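Local coordinates for protein Amuc_1100 (Akkermansia muciniphila, PDB 6KNY) that is of unknown molecular function but is a membrane protein, its soluble helix-and-sheet domain probably tethered by a transmembrane helix, at residues Asp198-Val203 and Asn272-Asn277; Ser118-Glu123 and Val145-Leu150. All blocks are in the same frame, centred on the assembly; numbering follows the deposited sequence.

Contact 1. Residues Asp198-Val203 and Asn272-Asn277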
loop_
_atom_site.group_PDB
_atom_site.type_symbol
_atom_site.label_atom_id
_atom_site.label_comp_id
_atom_site.label_asym_id
_atom_site.label_seq_id
_atom_site.Cartn_x
_atom_site.Cartn_y
_atom_site.Cartn_z
ATOM N N ASP A 198 -7.956 9.021 -1.047
ATOM C CA ASP A 198 -7.786 8.938 -2.487
ATOM C C ASP A 198 -7.675 7.515 -2.998
ATOM O O ASP A 198 -7.731 7.307 -4.212
ATOM C CB ASP A 198 -6.513 9.687 -2.908
ATOM C CG ASP A 198 -6.627 11.203 -2.757
ATOM O OD1 ASP A 198 -7.759 11.742 -2.785
ATOM O OD2 ASP A 198 -5.566 11.847 -2.590
ATOM N N TYR A 199 -7.490 6.543 -2.108
ATOM C CA TYR A 199 -7.261 5.158 -2.487
ATOM C C TYR A 199 -8.145 4.275 -1.624
ATOM O O TYR A 199 -8.234 4.488 -0.412
ATOM C CB TYR A 199 -5.785 4.782 -2.311
ATOM C CG TYR A 199 -4.844 5.534 -3.229
ATOM C CD1 TYR A 199 -4.681 5.150 -4.557
ATOM C CD2 TYR A 199 -4.105 6.620 -2.766
ATOM C CE1 TYR A 199 -3.796 5.816 -5.390
ATOM C CE2 TYR A 199 -3.225 7.300 -3.596
ATOM C CZ TYR A 199 -3.083 6.902 -4.905
ATOM O OH TYR A 199 -2.216 7.576 -5.738
ATOM N N LEU A 200 -8.796 3.289 -2.243
ATOM C CA LEU A 200 -9.721 2.397 -1.543
ATOM C C LEU A 200 -9.028 1.067 -1.239
ATOM O O LEU A 200 -8.797 0.254 -2.145
ATOM C CB LEU A 200 -10.988 2.179 -2.373
ATOM C CG LEU A 200 -12.054 1.206 -1.828
ATOM C CD1 LEU A 200 -12.546 1.635 -0.451
ATOM C CD2 LEU A 200 -13.237 1.140 -2.834
ATOM N N PHE A 201 -8.697 0.848 0.032
ATOM C CA PHE A 201 -8.202 -0.443 0.513
ATOM C C PHE A 201 -9.334 -1.134 1.251
ATOM O O PHE A 201 -9.940 -0.547 2.158
ATOM C CB PHE A 201 -7.013 -0.287 1.466
ATOM C CG PHE A 201 -5.737 0.140 0.798
ATOM C CD1 PHE A 201 -4.845 -0.803 0.307
ATOM C CD2 PHE A 201 -5.404 1.496 0.703
ATOM C CE1 PHE A 201 -3.651 -0.408 -0.295
ATOM C CE2 PHE A 201 -4.214 1.891 0.109
ATOM C CZ PHE A 201 -3.336 0.946 -0.380
ATOM N N THR A 202 -9.628 -2.366 0.866
ATOM C CA THR A 202 -10.675 -3.107 1.540
ATOM C C THR A 202 -10.030 -4.253 2.307
ATOM O O THR A 202 -8.966 -4.746 1.929
ATOM C CB THR A 202 -11.732 -3.595 0.537
ATOM O OG1 THR A 202 -12.862 -4.114 1.259
ATOM C CG2 THR A 202 -11.158 -4.681 -0.370
ATOM N N VAL A 203 -10.635 -4.623 3.431
ATOM C CA VAL A 203 -10.012 -5.558 4.366
ATOM C C VAL A 203 -10.497 -6.960 4.027
ATOM O O VAL A 203 -11.672 -7.287 4.220
ATOM C CB VAL A 203 -10.323 -5.202 5.825
ATOM C CG1 VAL A 203 -9.811 -6.302 6.761
ATOM C CG2 VAL A 203 -9.702 -3.859 6.191
ATOM N N ASN A 272 -7.174 -5.717 -0.112
ATOM C CA ASN A 272 -7.317 -5.597 -1.556
ATOM C C ASN A 272 -7.451 -4.117 -1.874
ATOM O O ASN A 272 -8.421 -3.474 -1.455
ATOM C CB ASN A 272 -8.512 -6.387 -2.076
ATOM C CG ASN A 272 -8.285 -7.902 -2.011
ATOM O OD1 ASN A 272 -7.566 -8.478 -2.823
ATOM N ND2 ASN A 272 -8.922 -8.546 -1.054
ATOM N N LEU A 273 -6.447 -3.577 -2.565
ATOM C CA LEU A 273 -6.540 -2.246 -3.153
ATOM C C LEU A 273 -7.460 -2.322 -4.364
ATOM O O LEU A 273 -7.252 -3.150 -5.255
ATOM C CB LEU A 273 -5.149 -1.764 -3.562
ATOM C CG LEU A 273 -5.026 -0.476 -4.388
ATOM C CD1 LEU A 273 -5.535 0.731 -3.596
ATOM C CD2 LEU A 273 -3.568 -0.286 -4.892
ATOM N N VAL A 274 -8.473 -1.468 -4.412
ATOM C CA VAL A 274 -9.477 -1.538 -5.469
ATOM C C VAL A 274 -9.062 -0.578 -6.584
ATOM O O VAL A 274 -9.055 0.643 -6.387
ATOM C CB VAL A 274 -10.870 -1.211 -4.916
ATOM C CG1 VAL A 274 -11.918 -1.212 -6.023
ATOM C CG2 VAL A 274 -11.229 -2.219 -3.795
ATOM N N HIS A 275 -8.691 -1.123 -7.751
ATOM C CA HIS A 275 -8.426 -0.291 -8.923
ATOM C C HIS A 275 -9.678 -0.234 -9.800
ATOM O O HIS A 275 -10.087 -1.252 -10.370
ATOM C CB HIS A 275 -7.248 -0.797 -9.756
ATOM C CG HIS A 275 -6.971 0.090 -10.936
ATOM N ND1 HIS A 275 -7.446 -0.178 -12.205
ATOM C CD2 HIS A 275 -6.348 1.292 -11.018
ATOM C CE1 HIS A 275 -7.094 0.798 -13.025
ATOM N NE2 HIS A 275 -6.413 1.694 -12.334
ATOM N N PHE A 276 -10.253 0.959 -9.940
ATOM C CA PHE A 276 -11.414 1.174 -10.804
ATOM C C PHE A 276 -10.968 1.269 -12.258
ATOM O O PHE A 276 -10.071 2.047 -12.590
ATOM C CB PHE A 276 -12.164 2.433 -10.369
ATOM C CG PHE A 276 -12.765 2.297 -9.010
ATOM C CD1 PHE A 276 -14.017 1.712 -8.845
ATOM C CD2 PHE A 276 -12.067 2.707 -7.889
ATOM C CE1 PHE A 276 -14.564 1.538 -7.568
ATOM C CE2 PHE A 276 -12.599 2.530 -6.611
ATOM C CZ PHE A 276 -13.847 1.945 -6.453
ATOM N N ASN A 277 -11.588 0.467 -13.121
ATOM C CA ASN A 277 -11.035 0.226 -14.446
ATOM C C ASN A 277 -11.628 1.134 -15.519
ATOM O O ASN A 277 -10.884 1.667 -16.345
ATOM C CB ASN A 277 -11.230 -1.243 -14.831
ATOM C CG ASN A 277 -10.285 -2.162 -14.078
ATOM O OD1 ASN A 277 -9.192 -1.735 -13.662
ATOM N ND2 ASN A 277 -10.705 -3.421 -13.866
HETATM O O HOH W 1 -8.292 2.852 -4.967
#
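Strand 201-210, at one edge of the mixed sheet, joins strand 265-276 here in an antiparallel pairing. T202 and N272 form a hydrogen-bonded pair: T202 N reaches N272 O at 2.8 Å, and N272 N returns a bond to T202 O at 2.9 Å. The second lies in the carbonyl plane of T202, whereas T202 N meets N272 O from 33° above its plane. Two residues along, past the F201-L273 pair, V274 N meets L200 O at 2.9 Å almost along the C=O axis, at 174°. Beyond that the backbones part, and a single water takes over, accepting from L200 N and donating to V274 O.

F201 and L273 are the non-hydrogen-bonded pair, on the face of the sheet that helix 117-134 packs against through L273. L273 CD1 sits over the centre of the F201 ring, 3.9 Å from its centroid and 12° off the normal, a CH-pi contact, while L273 CB lies against CE1. An alanine in place of F201 removes the ring under that methyl and would probably loosen the packing of the edge strand on both L273 and L175.

Toward the opposite face, T202 CG2, set in the crowded position between backbone N and carbonyl carbon, lies 3.6 Å from N272 CB. L200, with CG anti to its backbone N, runs alongside V274, its CD2 3.9 Å from V274 CB. The same methyl meets the F276 ring at its edge, 3.8 Å from CZ, while V274 CG1 rests over a face of that ring, toward the rim.

Contact 2. Residues Ser118-Glu123 and Val145-Leu150; sequences STLGFE and VYRPQL
E123 and R147 meet with their flat ends nearly perpendicular, the carboxylate and guanidinium planes 85° apart. E123 leaves its helix with CG anti to the backbone N and an extended chain. R147 also starts anti and stays extended at chi2, which lays its CG and CD along the carboxylate: R147 CD is 3.5 Å from E123 OE1, and R147 CG is 3.6 Å from E123 OE2. A bend at chi3 (77°) then swings the guanidinium round so that it turns its edge, at NH1, to OE1 in a salt bridge of 3.0 Å. OE1 is close to the guanidinium plane, yet NH1 approaches it from 32° above the plane of the carboxylate.

NH1 also forms a salt bridge with E153 OE2, and NE donates to G103 O, so the buried cation is held from several sides; two carboxylates at one nitrogen would probably keep it firmly charged. L120 crosses R147 at about a right angle, with CD2 3.5 Å from NH1. L150 crosses T119 obliquely, its CD1 3.7 Å from T119 CG2 and 3.8 Å from E123 OE1, giving the carboxylate an apolar neighbour.

The arrangement ties helix 117-134 to the chain just past the end of strand 141-146. T119 and E123 also touch M173 on strand 170-181, and E123 reaches L273 on strand 265-276.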
loop_
_atom_site.group_PDB
_atom_site.type_symbol
_atom_site.label_atom_id
_atom_site.label_comp_id
_atom_site.label_asym_id
_atom_site.label_seq_id
_atom_site.Cartn_x
_atom_site.Cartn_y
_atom_site.Cartn_z
ATOM N N SER A 118 3.015 1.022 -15.601
ATOM C CA SER A 118 2.000 2.018 -15.264
ATOM C C SER A 118 1.039 1.491 -14.194
ATOM O O SER A 118 0.651 2.224 -13.271
ATOM C CB SER A 118 1.252 2.408 -16.537
ATOM O OG SER A 118 0.113 3.192 -16.249
ATOM N N THR A 119 0.636 0.229 -14.316
ATOM C CA THR A 119 -0.168 -0.415 -13.279
ATOM C C THR A 119 0.586 -0.465 -11.946
ATOM O O THR A 119 0.042 -0.106 -10.890
ATOM C CB THR A 119 -0.570 -1.806 -13.771
ATOM O OG1 THR A 119 -1.280 -1.659 -15.018
ATOM C CG2 THR A 119 -1.451 -2.541 -12.756
ATOM N N LEU A 120 1.866 -0.850 -11.985
ATOM C CA LEU A 120 2.690 -0.851 -10.777
ATOM C C LEU A 120 2.835 0.539 -10.158
ATOM O O LEU A 120 2.974 0.660 -8.927
ATOM C CB LEU A 120 4.071 -1.410 -11.096
ATOM C CG LEU A 120 4.066 -2.889 -11.477
ATOM C CD1 LEU A 120 5.434 -3.318 -11.986
ATOM C CD2 LEU A 120 3.651 -3.735 -10.277
ATOM N N GLY A 121 2.861 1.595 -10.982
ATOM C CA GLY A 121 3.005 2.936 -10.426
ATOM C C GLY A 121 1.782 3.366 -9.643
ATOM O O GLY A 121 1.892 4.042 -8.624
ATOM N N PHE A 122 0.596 2.978 -10.115
ATOM C CA PHE A 122 -0.614 3.191 -9.331
ATOM C C PHE A 122 -0.514 2.452 -8.004
ATOM O O PHE A 122 -0.758 3.028 -6.944
ATOM C CB PHE A 122 -1.846 2.711 -10.104
ATOM C CG PHE A 122 -3.071 2.554 -9.242
ATOM C CD1 PHE A 122 -3.842 3.662 -8.903
ATOM C CD2 PHE A 122 -3.435 1.313 -8.738
ATOM C CE1 PHE A 122 -4.965 3.524 -8.086
ATOM C CE2 PHE A 122 -4.555 1.174 -7.934
ATOM C CZ PHE A 122 -5.318 2.268 -7.613
ATOM N N GLU A 123 -0.132 1.173 -8.050
ATOM C CA GLU A 123 -0.063 0.368 -6.828
ATOM C C GLU A 123 0.997 0.899 -5.876
ATOM O O GLU A 123 0.776 0.983 -4.663
ATOM C CB GLU A 123 0.208 -1.097 -7.170
ATOM C CG GLU A 123 -0.022 -1.998 -5.982
ATOM C CD GLU A 123 0.128 -3.465 -6.304
ATOM O OE1 GLU A 123 0.877 -3.805 -7.246
ATOM O OE2 GLU A 123 -0.490 -4.278 -5.588
ATOM N N VAL A 145 5.805 -5.695 4.524
ATOM C CA VAL A 145 4.883 -5.261 3.483
ATOM C C VAL A 145 5.065 -6.264 2.359
ATOM O O VAL A 145 6.097 -6.261 1.676
ATOM C CB VAL A 145 5.143 -3.831 2.995
ATOM C CG1 VAL A 145 4.104 -3.451 1.937
ATOM C CG2 VAL A 145 5.107 -2.853 4.171
ATOM N N TYR A 146 4.080 -7.128 2.165
ATOM C CA TYR A 146 4.186 -8.230 1.222
ATOM C C TYR A 146 3.132 -8.049 0.140
ATOM O O TYR A 146 1.945 -7.892 0.449
ATOM C CB TYR A 146 4.005 -9.568 1.934
ATOM C CG TYR A 146 3.703 -10.688 0.975
ATOM C CD1 TYR A 146 4.688 -11.183 0.123
ATOM C CD2 TYR A 146 2.435 -11.240 0.911
ATOM C CE1 TYR A 146 4.406 -12.204 -0.771
ATOM C CE2 TYR A 146 2.147 -12.263 0.023
ATOM C CZ TYR A 146 3.138 -12.738 -0.811
ATOM O OH TYR A 146 2.857 -13.749 -1.682
ATOM N N ARG A 147 3.571 -8.069 -1.117
ATOM C CA ARG A 147 2.718 -7.730 -2.253
ATOM C C ARG A 147 2.859 -8.795 -3.331
ATOM O O ARG A 147 3.873 -8.821 -4.048
ATOM C CB ARG A 147 3.084 -6.353 -2.795
ATOM C CG ARG A 147 2.355 -5.930 -4.074
ATOM C CD ARG A 147 3.233 -4.952 -4.898
ATOM N NE ARG A 147 4.299 -5.667 -5.606
ATOM C CZ ARG A 147 4.211 -6.099 -6.860
ATOM N NH1 ARG A 147 3.127 -5.834 -7.589
ATOM N NH2 ARG A 147 5.219 -6.775 -7.395
ATOM N N PRO A 148 1.875 -9.689 -3.478
ATOM C CA PRO A 148 1.917 -10.656 -4.586
ATOM C C PRO A 148 1.940 -9.952 -5.935
ATOM O O PRO A 148 1.365 -8.875 -6.107
ATOM C CB PRO A 148 0.624 -11.468 -4.409
ATOM C CG PRO A 148 0.243 -11.309 -2.941
ATOM C CD PRO A 148 0.783 -9.944 -2.524
ATOM N N GLN A 149 2.617 -10.566 -6.902
ATOM C CA GLN A 149 2.667 -9.980 -8.239
ATOM C C GLN A 149 1.308 -10.076 -8.901
ATOM O O GLN A 149 0.581 -11.056 -8.721
ATOM C CB GLN A 149 3.707 -10.685 -9.116
ATOM C CG GLN A 149 5.137 -10.463 -8.658
ATOM C CD GLN A 149 6.139 -11.270 -9.462
ATOM O OE1 GLN A 149 5.841 -11.729 -10.569
ATOM N NE2 GLN A 149 7.324 -11.477 -8.893
ATOM N N LEU A 150 0.980 -9.058 -9.687
ATOM C CA LEU A 150 -0.218 -9.050 -10.491
ATOM C C LEU A 150 -0.010 -9.876 -11.751
ATOM O O LEU A 150 1.117 -10.035 -12.216
ATOM C CB LEU A 150 -0.579 -7.615 -10.869
ATOM C CG LEU A 150 -0.842 -6.667 -9.702
ATOM C CD1 LEU A 150 -1.033 -5.227 -10.220
ATOM C CD2 LEU A 150 -2.062 -7.143 -8.918
#

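How the contacts relate
Both contacts reach the same sheet, their centres about 12 Å apart, and along the chain contact 2 closes before contact 1 opens. Contact 1 is strand on strand at the sheet's margin, partly buried, held by backbone hydrogen bonds with apolar packing on both faces. Contact 2 is buried and joins a helix to a loop, with no backbone bonds between its segments; a salt bridge among methyls carries it. F122, from the helix segment of contact 2, makes the junction: its CE2 lies 3.5 Å from L273 CD2, its ring meets H275 edge-to-face, and Y199 packs beside it. The helix thus packs on that face of contact 1 through Y199 and L273.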